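Local coordinates for 3-hydroxyacyl-CoA dehydrogenase type-2 (Mycobacterium avium, PDB 3PPI), which probably oxidises 3-hydroxyacyl-CoA thioesters to their 3-oxo forms with a nicotinamide cofactor, as a tetrameric member of the short-chain dehydrogenase/reductase family, at residues R103-V108 with E159-G164; R166-L171 with F258-G263; D138-G143 with T185-A190; V47-A52 with F252-A257; I199-D204 with I210-I215. All coordinates share one frame; numbering follows the deposited sequence.

Contact 1: residues R103-V108 with E159-G164; sequences RLRYAV and EPRENG
The guanidinium groups of Arg105 and Arg161 lie flat on one another, centres 4.0 Å apart and planes only 11° from parallel. The overlap is offset. NE of Arg105 sits over the middle of the Arg161 group, 3.5 Å from Arg161 CZ, while Arg161 NE comes over the Arg105 group nearer its rim. The alkyl part joins in, with Arg105 CD 3.5 Å from Arg161 NH1. Beyond the stack, the outer end of Arg105 takes one carbonyl end-on: NH1 and NH2 of Arg105 both donate to Glu159 O, each at 2.8 Å. These bonds are bent, near 144°, because two N-H groups share a single acceptor lying almost in the guanidinium plane. The chain of Arg105 is extended from CG to NE, which carries its head from the strand to the loop, whereas Arg161 bends at chi2 (51°) and folds back over it. At the edge of the Arg161 group, Tyr106 OH lies 3.7 Å from Arg161 NH1; the hydroxyl itself bonds to Gln27 O, as does Arg161 NH2. Arg105 NH1 also bonds to Arg166 O, and the Arg105 backbone is fixed by the neighbouring strands through Ser32 and Ala168. The contact thus fastens the connection between helix 130-156 and strand 167-172 over the start of strand 103-109 in the parallel sheet of the Rossmann fold. Carbonyl oxygens around the edges of the two like-charged groups probably offset their repulsion and allow them to stack face to face.

Contact 2: residues R166-L171 with F258-G263; sequences RGALVL and FLLTNG
Val170 pushes CG2 between two leucines at the end of helix 249-261, 3.6 Å from Leu260 CD2 and 3.7 Å from Leu259 CB. In this valine CG1 stands anti to the backbone N (chi1 177°), which leaves CG2 turned toward both leucines and CG1 toward Leu259 CD1, 4.1 Å away. Both leucines have CG anti to their own carbonyl carbon and a nearly straight chi2, yet they act differently. Leu259 faces the strand and offers mainly its CB. Leu260 starts off obliquely and swings CD2 inward, where that methyl also lies 4.0 Å from Ala168 CB and against the carbonyl oxygen of Ala168. Each leucine crosses Val170 at about a right angle. This is helix-on-sheet packing in a Rossmann-type fold: Ala168 and Val170 point to helix 249-261, while Leu169 between them points to the other side and packs on Val151 and Ile155 of helix 130-156. A water bridges the two backbones, donating to Leu169 O at 2.8 Å and to Leu259 O at 3.1 Å. Leu259 O has a second donor in Arg211 NH1 of the next strand. The helix finishes here, with Phe258 O accepting from both Thr261 N and Asn262 N, and the ring of Phe258 stacks on Phe258 of the second subunit.

Contact 3: residues D138-G143 with T185-A190; sequences DLYLNG and TAYAAA
One face of the Tyr140 ring receives the edge of the Tyr187 ring in a T-shaped pair, centroids 5.6 Å apart and planes at 78°. The approach is loose: the nearest carbons, Tyr140 CE2 and Tyr187 CD1, are 4.4 Å apart. On the opposite face of Tyr140 lies Leu139 CG, over the ring centre and 4.1 Å above the plane, so this ring is sandwiched between its own helix neighbour and the tyrosine across the contact. Its far end is held by the bond from Tyr140 OH to Gly112 O. Nearer the backbones, Tyr140 CB meets Ala190 CB at 3.9 Å, and Leu141 CB lies 4.0 Å from Ala190 O. The small alanine lets the backbones come near, with CA atoms of Leu141 and Ala190 5.3 Å apart. Helix 130-156 has a wider, pi-type turn at 138-142, closed by Gly143 N bonding to Asp138 O. Tyr187 and Lys191, one turn on, match the YxxxK motif of short-chain dehydrogenases, so Tyr140 packs beside what is probably the active-site tyrosine. The two helical segments run almost parallel, 11° apart, with axes 9.2 Å from each other. They belong to the pair 130-156 and 185-205, which lies on one side of the parallel sheet; Leu141 also packs on Ile137 of the third subunit, consistent with the helix bundle that related tetramers form at this interface.

Contact 4: residues V47-A52 with F252-A257; sequences VRRLHA and FADAAA
Segments 47-52 and 252-257 cross at -48°, their axes 9.2 Å apart at closest approach and the CA atoms of Arg49 and Ala253 separated by 6.3 Å. Both flank the same side of the parallel sheet in the Rossmann fold: helix 41-52 follows the glycine-rich turn that, in this family, probably serves the nucleotide cofactor, and helix 249-261 lies near the C-terminal end of the chain. Ala253 and Ala257 give the arginine an apolar surface to lie along. Arg49 CB touches Ala253 CB at 3.9 Å, and Ala257 CB, a turn further on, sits 3.7 Å above the guanidinium plane of Arg49, toward its rim. The arginine leaves its helix with CG anti to the backbone N and then bends (chi2 57°), which lays its head across the neighbouring helix. There NH1 of Arg49 forms a salt bridge with OD1 of Asp254, 2.8 Å long and nearly straight at 167°. The oxygen uses its anti lone pair and lies in the guanidinium plane, so the bridge is made at the edge while the methyl of Ala257 packs on a face. Second partners hold both charges: Arg49 NE bridges to Asp53 OD2, and Asp254 OD2 accepts from Asn262 ND2 of the second subunit. A water beside the bridge donates to Asp254 O at 2.8 Å and weakly accepts from Arg49 NH2 at 3.3 Å.

Contact 5: residues I199-D204 with I210-I215; sequences IAAARD and IRVNTI
Val212 packs against the backbone of the helix at Ala201 and Ala202, and this is the tight half of the contact. Its CB comes 3.9 Å from Ala202 N, and its CG2 4.0 Å from the same nitrogen, while CG1 reaches Ala201 CB at 4.1 Å. The valine has CG1 anti to its backbone N (chi1 -177°), which puts CG1 at the Ala201 methyl and CG2 near Ala202 N. Ala202 answers with its methyl: CB rests 3.9 Å from Val212 O. With only methyl side chains on the helix at this point, Ala202 and Val212 bring their CA atoms within 4.9 Å of each other. The elements joined are the second half of a beta-alpha-beta crossover: strand 167-172 leads into helix 185-205, and after a short loop the chain returns as strand 210-217, parallel to the first. Toward the start of that returning strand the surfaces part. There one water donates to both Ala202 O, at 2.7 Å, and Ile210 O, at 2.8 Å, linking two acceptors that could not bond to each other. Toward the other end, Thr214 OG1 hydrogen-bonds to Thr198 OG1, just before the helical segment. Arg203 points away from the strand and is taken up by the tetramer, its NH1 bonding to Gly180 O of the third subunit. The carboxylate of Asp204 makes a further link to that subunit, accepting from its Gly183 N and Ile120 N.

How the contacts relate
Contacts 1, 2 and 5 follow one another across the sheet on neighbouring strands, contact 2 lying about 9 Å between centres from each of the others. Arg105 NH1 meets Arg166 O at 2.9 Å between contacts 1 and 2, and Arg211 NH1 meets Leu259 O at 2.8 Å between contacts 2 and 5. Contacts 2 and 4 share helix 249-261, where Leu260 CD1 packs on Leu50 CD2 at 3.7 Å. Contact 3 stands apart, its centre about 24 Å from that of contact 4, but shares helix 185-205 with contact 5. It contains Tyr187, probably the active-site tyrosine of the YxxxK motif. Separately, the Tyr140 side chain is about 9 Å from a bound magnesium ion.

Contact 1: residues R103-V108 with E159-G164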
# COMPACT_ATOMS: atom_id res chain seq x y z
N ARG A 103 -5.82 2.49 36.50
CA ARG A 103 -6.29 1.36 35.72
C ARG A 103 -5.52 1.33 34.40
O ARG A 103 -5.49 2.31 33.67
CB ARG A 103 -7.82 1.39 35.48
CG ARG A 103 -8.39 0.09 34.81
CD ARG A 103 -7.69 -1.16 35.39
NE ARG A 103 -8.26 -2.48 35.13
CZ ARG A 103 -7.83 -3.36 34.22
NH1 ARG A 103 -6.82 -3.07 33.38
NH2 ARG A 103 -8.43 -4.55 34.12
N LEU A 104 -4.86 0.21 34.12
CA LEU A 104 -4.11 0.07 32.87
C LEU A 104 -5.07 0.18 31.71
O LEU A 104 -5.99 -0.63 31.59
CB LEU A 104 -3.40 -1.29 32.83
CG LEU A 104 -2.62 -1.61 31.55
CD1 LEU A 104 -1.56 -0.56 31.26
CD2 LEU A 104 -1.99 -2.99 31.70
N ARG A 105 -4.87 1.19 30.87
CA ARG A 105 -5.69 1.33 29.68
C ARG A 105 -4.90 1.46 28.37
O ARG A 105 -5.48 1.35 27.31
CB ARG A 105 -6.64 2.51 29.85
CG ARG A 105 -7.69 2.30 30.94
CD ARG A 105 -8.73 3.44 30.91
NE ARG A 105 -9.78 3.26 31.91
CZ ARG A 105 -10.89 2.52 31.76
NH1 ARG A 105 -11.15 1.86 30.64
NH2 ARG A 105 -11.75 2.44 32.77
N TYR A 106 -3.58 1.66 28.47
CA TYR A 106 -2.76 2.01 27.32
C TYR A 106 -1.38 1.36 27.35
O TYR A 106 -0.80 1.18 28.40
CB TYR A 106 -2.55 3.52 27.31
CG TYR A 106 -3.83 4.32 27.33
CD1 TYR A 106 -4.62 4.40 26.20
CD2 TYR A 106 -4.26 4.96 28.49
CE1 TYR A 106 -5.79 5.12 26.20
CE2 TYR A 106 -5.45 5.68 28.50
CZ TYR A 106 -6.21 5.75 27.34
OH TYR A 106 -7.38 6.44 27.31
N ALA A 107 -0.86 1.03 26.17
CA ALA A 107 0.53 0.61 26.06
C ALA A 107 1.11 1.16 24.76
O ALA A 107 0.40 1.28 23.76
CB ALA A 107 0.64 -0.91 26.09
N VAL A 108 2.39 1.52 24.81
CA VAL A 108 3.14 1.86 23.62
C VAL A 108 4.32 0.89 23.56
O VAL A 108 5.14 0.86 24.47
CB VAL A 108 3.62 3.35 23.64
CG1 VAL A 108 4.38 3.67 22.37
CG2 VAL A 108 2.40 4.32 23.83
N GLU A 159 -13.56 -1.35 32.83
CA GLU A 159 -14.86 -0.80 32.46
C GLU A 159 -14.66 0.19 31.33
O GLU A 159 -13.74 0.99 31.39
CB GLU A 159 -15.56 -0.10 33.65
CG GLU A 159 -16.19 -1.05 34.69
CD GLU A 159 -17.27 -1.96 34.08
OE1 GLU A 159 -18.07 -1.47 33.24
OE2 GLU A 159 -17.32 -3.16 34.44
N PRO A 160 -15.50 0.12 30.30
CA PRO A 160 -15.41 1.10 29.25
C PRO A 160 -15.84 2.50 29.71
O PRO A 160 -16.64 2.65 30.63
CB PRO A 160 -16.36 0.56 28.17
CG PRO A 160 -17.33 -0.27 28.90
CD PRO A 160 -16.61 -0.83 30.08
N ARG A 161 -15.27 3.51 29.07
CA ARG A 161 -15.75 4.88 29.19
C ARG A 161 -17.13 5.01 28.52
O ARG A 161 -17.59 4.10 27.82
CB ARG A 161 -14.74 5.84 28.54
CG ARG A 161 -13.70 6.42 29.48
CD ARG A 161 -12.98 5.36 30.29
NE ARG A 161 -11.99 5.99 31.15
CZ ARG A 161 -10.79 6.40 30.78
NH1 ARG A 161 -10.36 6.23 29.53
NH2 ARG A 161 -9.99 6.96 31.68
N GLU A 162 -17.79 6.14 28.74
CA GLU A 162 -19.11 6.40 28.16
C GLU A 162 -19.12 6.18 26.64
O GLU A 162 -20.09 5.67 26.09
CB GLU A 162 -19.59 7.82 28.52
N ASN A 163 -18.03 6.54 25.96
CA ASN A 163 -17.94 6.32 24.50
C ASN A 163 -17.67 4.87 24.07
O ASN A 163 -17.45 4.63 22.89
CB ASN A 163 -16.87 7.24 23.89
CG ASN A 163 -15.44 6.85 24.30
OD1 ASN A 163 -15.22 5.86 25.01
ND2 ASN A 163 -14.48 7.64 23.87
N GLY A 164 -17.65 3.92 25.01
CA GLY A 164 -17.44 2.49 24.71
C GLY A 164 -15.99 1.99 24.70
O GLY A 164 -15.76 0.78 24.68

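Contact 2: residues R166-L171 with F258-G263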
# COMPACT_ATOMS: atom_id res chain seq x y z
N ARG A 166 -12.38 1.00 26.06
CA ARG A 166 -11.63 0.58 27.24
C ARG A 166 -10.17 1.06 27.23
O ARG A 166 -9.59 1.29 28.29
CB ARG A 166 -11.67 -0.93 27.41
CG ARG A 166 -13.04 -1.48 27.82
CD ARG A 166 -12.99 -2.99 28.07
NE ARG A 166 -14.27 -3.49 28.55
CZ ARG A 166 -15.34 -3.70 27.79
NH1 ARG A 166 -15.32 -3.49 26.48
NH2 ARG A 166 -16.46 -4.13 28.35
N GLY A 167 -9.59 1.20 26.04
CA GLY A 167 -8.19 1.61 25.94
C GLY A 167 -7.65 1.57 24.52
O GLY A 167 -8.41 1.48 23.56
N ALA A 168 -6.32 1.63 24.41
CA ALA A 168 -5.66 1.71 23.11
C ALA A 168 -4.21 1.28 23.19
O ALA A 168 -3.54 1.51 24.20
CB ALA A 168 -5.76 3.14 22.54
N LEU A 169 -3.75 0.66 22.11
CA LEU A 169 -2.37 0.23 21.96
C LEU A 169 -1.74 0.96 20.78
O LEU A 169 -2.41 1.22 19.79
CB LEU A 169 -2.29 -1.27 21.69
CG LEU A 169 -2.96 -2.22 22.66
CD1 LEU A 169 -2.79 -3.68 22.16
CD2 LEU A 169 -2.42 -2.02 24.06
N VAL A 170 -0.45 1.28 20.93
CA VAL A 170 0.38 1.78 19.86
C VAL A 170 1.55 0.81 19.74
O VAL A 170 2.29 0.62 20.70
CB VAL A 170 0.90 3.20 20.14
CG1 VAL A 170 1.84 3.69 19.04
CG2 VAL A 170 -0.29 4.15 20.26
N LEU A 171 1.68 0.20 18.57
CA LEU A 171 2.83 -0.64 18.26
C LEU A 171 3.83 0.19 17.44
O LEU A 171 3.46 1.22 16.85
CB LEU A 171 2.39 -1.87 17.47
CG LEU A 171 1.06 -2.56 17.87
CD1 LEU A 171 0.79 -3.75 16.94
CD2 LEU A 171 1.09 -3.00 19.33
N PHE A 258 -1.20 11.15 20.19
CA PHE A 258 -2.33 11.35 19.28
C PHE A 258 -3.10 10.04 19.02
O PHE A 258 -4.33 10.02 19.01
CB PHE A 258 -1.84 11.92 17.94
CG PHE A 258 -2.90 11.92 16.87
CD1 PHE A 258 -3.93 12.83 16.90
CD2 PHE A 258 -2.87 10.98 15.85
CE1 PHE A 258 -4.91 12.83 15.91
CE2 PHE A 258 -3.86 10.96 14.86
CZ PHE A 258 -4.88 11.89 14.90
N LEU A 259 -2.37 8.96 18.78
CA LEU A 259 -3.02 7.66 18.51
C LEU A 259 -3.79 7.14 19.72
O LEU A 259 -4.78 6.42 19.59
CB LEU A 259 -1.99 6.63 18.06
CG LEU A 259 -1.37 6.93 16.69
CD1 LEU A 259 -0.25 5.94 16.34
CD2 LEU A 259 -2.43 6.95 15.62
N LEU A 260 -3.32 7.49 20.90
CA LEU A 260 -3.98 7.13 22.14
C LEU A 260 -5.23 7.95 22.40
O LEU A 260 -6.16 7.45 23.02
CB LEU A 260 -3.02 7.27 23.32
CG LEU A 260 -1.82 6.31 23.35
CD1 LEU A 260 -1.03 6.53 24.62
CD2 LEU A 260 -2.24 4.85 23.23
N THR A 261 -5.26 9.20 21.95
CA THR A 261 -6.35 10.11 22.33
C THR A 261 -7.43 10.34 21.26
O THR A 261 -8.58 10.61 21.60
CB THR A 261 -5.81 11.49 22.75
OG1 THR A 261 -5.00 12.03 21.70
CG2 THR A 261 -4.97 11.37 24.04
N ASN A 262 -7.09 10.26 19.97
CA ASN A 262 -8.09 10.49 18.93
C ASN A 262 -9.03 9.29 18.88
O ASN A 262 -8.58 8.16 18.69
CB ASN A 262 -7.43 10.67 17.55
CG ASN A 262 -8.45 10.95 16.47
OD1 ASN A 262 -9.15 10.05 16.02
ND2 ASN A 262 -8.53 12.21 16.05
N GLY A 263 -10.33 9.52 19.01
CA GLY A 263 -11.28 8.42 19.19
C GLY A 263 -11.62 7.59 17.96
O GLY A 263 -12.19 6.51 18.11
O HOH W 1 -3.95 3.50 19.21

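Contact 3: residues D138-G143 with T185-A190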
# COMPACT_ATOMS: atom_id res chain seq x y z
N ASP A 138 12.08 -12.68 16.83
CA ASP A 138 11.71 -12.89 18.24
C ASP A 138 11.55 -11.57 19.02
O ASP A 138 10.56 -11.38 19.71
CB ASP A 138 12.73 -13.75 18.99
CG ASP A 138 12.67 -15.24 18.61
OD1 ASP A 138 11.66 -15.73 18.07
OD2 ASP A 138 13.68 -15.92 18.86
N LEU A 139 12.50 -10.65 18.87
CA LEU A 139 12.49 -9.41 19.62
C LEU A 139 11.39 -8.45 19.13
O LEU A 139 10.61 -7.93 19.94
CB LEU A 139 13.85 -8.71 19.52
CG LEU A 139 14.01 -7.38 20.29
CD1 LEU A 139 13.69 -7.61 21.78
CD2 LEU A 139 15.41 -6.79 20.13
N TYR A 140 11.33 -8.22 17.81
CA TYR A 140 10.49 -7.16 17.25
C TYR A 140 9.07 -7.57 16.91
O TYR A 140 8.14 -6.74 17.00
CB TYR A 140 11.17 -6.51 16.02
CG TYR A 140 12.44 -5.84 16.40
CD1 TYR A 140 12.43 -4.68 17.18
CD2 TYR A 140 13.68 -6.38 16.05
CE1 TYR A 140 13.62 -4.07 17.58
CE2 TYR A 140 14.86 -5.78 16.44
CZ TYR A 140 14.82 -4.62 17.20
OH TYR A 140 15.98 -4.02 17.63
N LEU A 141 8.89 -8.83 16.48
CA LEU A 141 7.56 -9.34 16.14
C LEU A 141 6.98 -10.14 17.31
O LEU A 141 5.96 -9.75 17.89
CB LEU A 141 7.60 -10.16 14.85
CG LEU A 141 6.27 -10.73 14.35
CD1 LEU A 141 5.15 -9.64 14.34
CD2 LEU A 141 6.47 -11.34 12.97
N ASN A 142 7.60 -11.26 17.68
CA ASN A 142 7.08 -12.07 18.81
C ASN A 142 6.98 -11.24 20.10
O ASN A 142 5.98 -11.32 20.81
CB ASN A 142 7.90 -13.36 19.07
CG ASN A 142 7.85 -14.35 17.91
OD1 ASN A 142 7.18 -14.12 16.95
ND2 ASN A 142 8.59 -15.44 18.01
N GLY A 143 7.99 -10.43 20.39
CA GLY A 143 7.97 -9.57 21.56
C GLY A 143 6.79 -8.60 21.55
O GLY A 143 6.12 -8.40 22.57
N THR A 185 17.06 -7.66 5.63
CA THR A 185 15.89 -8.50 5.43
C THR A 185 15.25 -8.97 6.75
O THR A 185 14.02 -9.09 6.81
CB THR A 185 16.19 -9.74 4.54
OG1 THR A 185 17.29 -10.47 5.09
CG2 THR A 185 16.52 -9.30 3.08
N ALA A 186 16.05 -9.23 7.79
CA ALA A 186 15.50 -9.68 9.08
C ALA A 186 14.61 -8.59 9.70
O ALA A 186 13.45 -8.83 10.05
CB ALA A 186 16.59 -10.07 10.04
N TYR A 187 15.16 -7.37 9.77
CA TYR A 187 14.42 -6.22 10.34
C TYR A 187 13.18 -5.88 9.50
O TYR A 187 12.11 -5.62 10.04
CB TYR A 187 15.35 -5.01 10.43
CG TYR A 187 14.81 -3.81 11.18
CD1 TYR A 187 14.81 -3.78 12.57
CD2 TYR A 187 14.35 -2.68 10.50
CE1 TYR A 187 14.35 -2.70 13.27
CE2 TYR A 187 13.88 -1.56 11.20
CZ TYR A 187 13.89 -1.58 12.59
OH TYR A 187 13.44 -0.51 13.33
N ALA A 188 13.32 -5.95 8.18
CA ALA A 188 12.23 -5.66 7.27
C ALA A 188 11.06 -6.63 7.46
O ALA A 188 9.88 -6.22 7.55
CB ALA A 188 12.74 -5.72 5.80
N ALA A 189 11.38 -7.92 7.54
CA ALA A 189 10.38 -8.97 7.78
C ALA A 189 9.65 -8.77 9.12
O ALA A 189 8.42 -8.80 9.19
CB ALA A 189 11.05 -10.34 7.72
N ALA A 190 10.42 -8.52 10.17
CA ALA A 190 9.87 -8.36 11.51
C ALA A 190 8.92 -7.17 11.57
O ALA A 190 7.81 -7.26 12.07
CB ALA A 190 10.98 -8.19 12.51

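Contact 4: residues V47-A52 with F252-A257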
# COMPACT_ATOMS: atom_id res chain seq x y z
N VAL A 47 7.32 7.99 27.49
CA VAL A 47 7.10 8.00 28.93
C VAL A 47 6.94 9.43 29.47
O VAL A 47 5.97 9.74 30.17
CB VAL A 47 8.22 7.27 29.68
CG1 VAL A 47 8.08 7.49 31.20
CG2 VAL A 47 8.20 5.76 29.34
N ARG A 48 7.89 10.29 29.13
CA ARG A 48 7.88 11.68 29.60
C ARG A 48 6.58 12.38 29.19
O ARG A 48 5.96 13.08 29.99
CB ARG A 48 9.09 12.45 29.07
CG ARG A 48 10.41 12.02 29.69
CD ARG A 48 11.56 12.87 29.19
NE ARG A 48 12.85 12.43 29.72
CZ ARG A 48 13.34 12.78 30.92
NH1 ARG A 48 12.63 13.55 31.74
NH2 ARG A 48 14.53 12.33 31.30
N ARG A 49 6.17 12.19 27.94
CA ARG A 49 4.95 12.80 27.41
C ARG A 49 3.70 12.27 28.11
O ARG A 49 2.85 13.05 28.53
CB ARG A 49 4.83 12.52 25.90
CG ARG A 49 3.53 12.99 25.24
CD ARG A 49 3.28 14.49 25.42
NE ARG A 49 2.02 14.87 24.78
CZ ARG A 49 1.88 15.30 23.53
NH1 ARG A 49 2.91 15.43 22.71
NH2 ARG A 49 0.67 15.60 23.09
N LEU A 50 3.57 10.95 28.19
CA LEU A 50 2.37 10.38 28.80
C LEU A 50 2.28 10.74 30.29
O LEU A 50 1.20 11.02 30.80
CB LEU A 50 2.31 8.88 28.59
CG LEU A 50 2.17 8.37 27.15
CD1 LEU A 50 2.02 6.82 27.16
CD2 LEU A 50 1.01 9.05 26.42
N HIS A 51 3.42 10.76 30.98
CA HIS A 51 3.49 11.16 32.37
C HIS A 51 3.06 12.63 32.55
O HIS A 51 2.24 12.94 33.42
CB HIS A 51 4.90 10.92 32.92
CG HIS A 51 5.09 11.38 34.33
ND1 HIS A 51 5.55 12.64 34.64
CD2 HIS A 51 4.85 10.77 35.51
CE1 HIS A 51 5.60 12.78 35.95
NE2 HIS A 51 5.18 11.65 36.50
N ALA A 52 3.60 13.52 31.72
CA ALA A 52 3.19 14.93 31.74
C ALA A 52 1.70 15.13 31.42
O ALA A 52 1.08 16.05 31.92
CB ALA A 52 4.03 15.74 30.78
N PHE A 252 7.98 11.51 17.88
CA PHE A 252 7.41 10.18 18.01
C PHE A 252 6.40 10.14 19.16
O PHE A 252 5.31 9.60 19.01
CB PHE A 252 8.53 9.16 18.27
CG PHE A 252 8.03 7.76 18.46
CD1 PHE A 252 7.90 6.90 17.40
CD2 PHE A 252 7.67 7.31 19.73
CE1 PHE A 252 7.42 5.61 17.58
CE2 PHE A 252 7.20 6.03 19.91
CZ PHE A 252 7.09 5.17 18.84
N ALA A 253 6.81 10.67 20.31
CA ALA A 253 5.96 10.71 21.50
C ALA A 253 4.66 11.45 21.21
O ALA A 253 3.59 11.04 21.69
CB ALA A 253 6.70 11.39 22.67
N ASP A 254 4.74 12.51 20.41
CA ASP A 254 3.55 13.30 20.07
C ASP A 254 2.58 12.49 19.20
O ASP A 254 1.38 12.57 19.38
CB ASP A 254 3.98 14.59 19.36
CG ASP A 254 2.82 15.51 19.07
OD1 ASP A 254 2.23 16.05 20.03
OD2 ASP A 254 2.53 15.73 17.88
N ALA A 255 3.12 11.73 18.25
CA ALA A 255 2.32 10.83 17.43
C ALA A 255 1.68 9.74 18.27
O ALA A 255 0.49 9.43 18.10
CB ALA A 255 3.18 10.22 16.32
N ALA A 256 2.45 9.16 19.18
CA ALA A 256 1.93 8.11 20.06
C ALA A 256 0.76 8.65 20.86
O ALA A 256 -0.29 8.01 20.92
CB ALA A 256 3.01 7.54 20.98
N ALA A 257 0.93 9.84 21.43
CA ALA A 257 -0.13 10.44 22.25
C ALA A 257 -1.38 10.67 21.42
O ALA A 257 -2.49 10.43 21.88
CB ALA A 257 0.34 11.76 22.89
O HOH W 2 -0.52 14.50 20.25

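Contact 5: residues I199-D204 with I210-I215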
# COMPACT_ATOMS: atom_id res chain seq x y z
N ILE A 199 -4.11 -4.13 11.56
CA ILE A 199 -5.54 -4.23 11.22
C ILE A 199 -6.18 -5.50 11.81
O ILE A 199 -7.35 -5.48 12.24
CB ILE A 199 -5.82 -4.10 9.69
CG1 ILE A 199 -7.33 -4.01 9.40
CG2 ILE A 199 -5.16 -5.24 8.88
CD1 ILE A 199 -8.04 -2.82 10.10
N ALA A 200 -5.42 -6.59 11.87
CA ALA A 200 -5.94 -7.86 12.39
C ALA A 200 -6.24 -7.74 13.89
O ALA A 200 -7.28 -8.18 14.35
CB ALA A 200 -4.95 -9.02 12.10
N ALA A 201 -5.29 -7.16 14.64
CA ALA A 201 -5.47 -6.90 16.07
C ALA A 201 -6.60 -5.90 16.36
O ALA A 201 -7.40 -6.13 17.27
CB ALA A 201 -4.14 -6.39 16.67
N ALA A 202 -6.67 -4.82 15.58
CA ALA A 202 -7.78 -3.86 15.68
C ALA A 202 -9.13 -4.55 15.48
O ALA A 202 -10.05 -4.37 16.29
CB ALA A 202 -7.61 -2.70 14.70
N ARG A 203 -9.22 -5.41 14.46
CA ARG A 203 -10.44 -6.19 14.24
C ARG A 203 -10.75 -7.13 15.41
O ARG A 203 -11.87 -7.17 15.90
CB ARG A 203 -10.37 -6.95 12.91
CG ARG A 203 -10.54 -6.08 11.69
CD ARG A 203 -10.08 -6.75 10.42
NE ARG A 203 -10.63 -6.08 9.23
CZ ARG A 203 -10.60 -6.59 8.00
NH1 ARG A 203 -10.01 -7.77 7.76
NH2 ARG A 203 -11.17 -5.93 6.99
N ASP A 204 -9.73 -7.86 15.87
CA ASP A 204 -9.88 -8.76 17.03
C ASP A 204 -10.42 -8.05 18.26
O ASP A 204 -11.32 -8.54 18.93
CB ASP A 204 -8.52 -9.38 17.42
CG ASP A 204 -8.34 -10.78 16.91
OD1 ASP A 204 -9.20 -11.26 16.15
OD2 ASP A 204 -7.34 -11.40 17.27
N ILE A 210 -10.99 -1.71 22.25
CA ILE A 210 -9.59 -1.36 22.39
C ILE A 210 -9.05 -1.07 20.98
O ILE A 210 -9.07 -1.94 20.11
CB ILE A 210 -8.77 -2.50 23.04
CG1 ILE A 210 -9.29 -2.79 24.45
CG2 ILE A 210 -7.29 -2.13 23.08
CD1 ILE A 210 -8.67 -4.06 25.04
N ARG A 211 -8.59 0.17 20.77
CA ARG A 211 -8.05 0.55 19.48
C ARG A 211 -6.61 0.09 19.38
O ARG A 211 -5.90 0.05 20.38
CB ARG A 211 -8.19 2.06 19.26
CG ARG A 211 -9.68 2.48 18.99
CD ARG A 211 -9.85 3.97 18.73
NE ARG A 211 -9.33 4.72 19.85
CZ ARG A 211 -8.14 5.31 19.92
NH1 ARG A 211 -7.29 5.33 18.90
NH2 ARG A 211 -7.81 5.93 21.05
N VAL A 212 -6.19 -0.27 18.16
CA VAL A 212 -4.82 -0.66 17.89
C VAL A 212 -4.30 0.07 16.65
O VAL A 212 -4.88 -0.06 15.58
CB VAL A 212 -4.66 -2.17 17.68
CG1 VAL A 212 -3.18 -2.52 17.48
CG2 VAL A 212 -5.24 -2.94 18.86
N ASN A 213 -3.23 0.83 16.83
CA ASN A 213 -2.56 1.53 15.74
C ASN A 213 -1.05 1.37 15.90
O ASN A 213 -0.57 0.92 16.95
CB ASN A 213 -2.93 3.00 15.71
CG ASN A 213 -4.41 3.24 15.49
OD1 ASN A 213 -4.90 3.07 14.38
ND2 ASN A 213 -5.12 3.62 16.54
N THR A 214 -0.34 1.72 14.85
CA THR A 214 1.09 1.53 14.76
C THR A 214 1.74 2.76 14.16
O THR A 214 1.19 3.39 13.24
CB THR A 214 1.36 0.32 13.85
OG1 THR A 214 0.87 -0.85 14.52
CG2 THR A 214 2.86 0.15 13.50
N ILE A 215 2.92 3.10 14.67
CA ILE A 215 3.75 4.14 14.09
C ILE A 215 4.87 3.43 13.36
O ILE A 215 5.52 2.52 13.92
CB ILE A 215 4.35 5.07 15.16
CG1 ILE A 215 3.23 5.79 15.95
CG2 ILE A 215 5.32 6.08 14.52
CD1 ILE A 215 3.74 6.59 17.17
O HOH W 3 -10.60 -2.15 17.73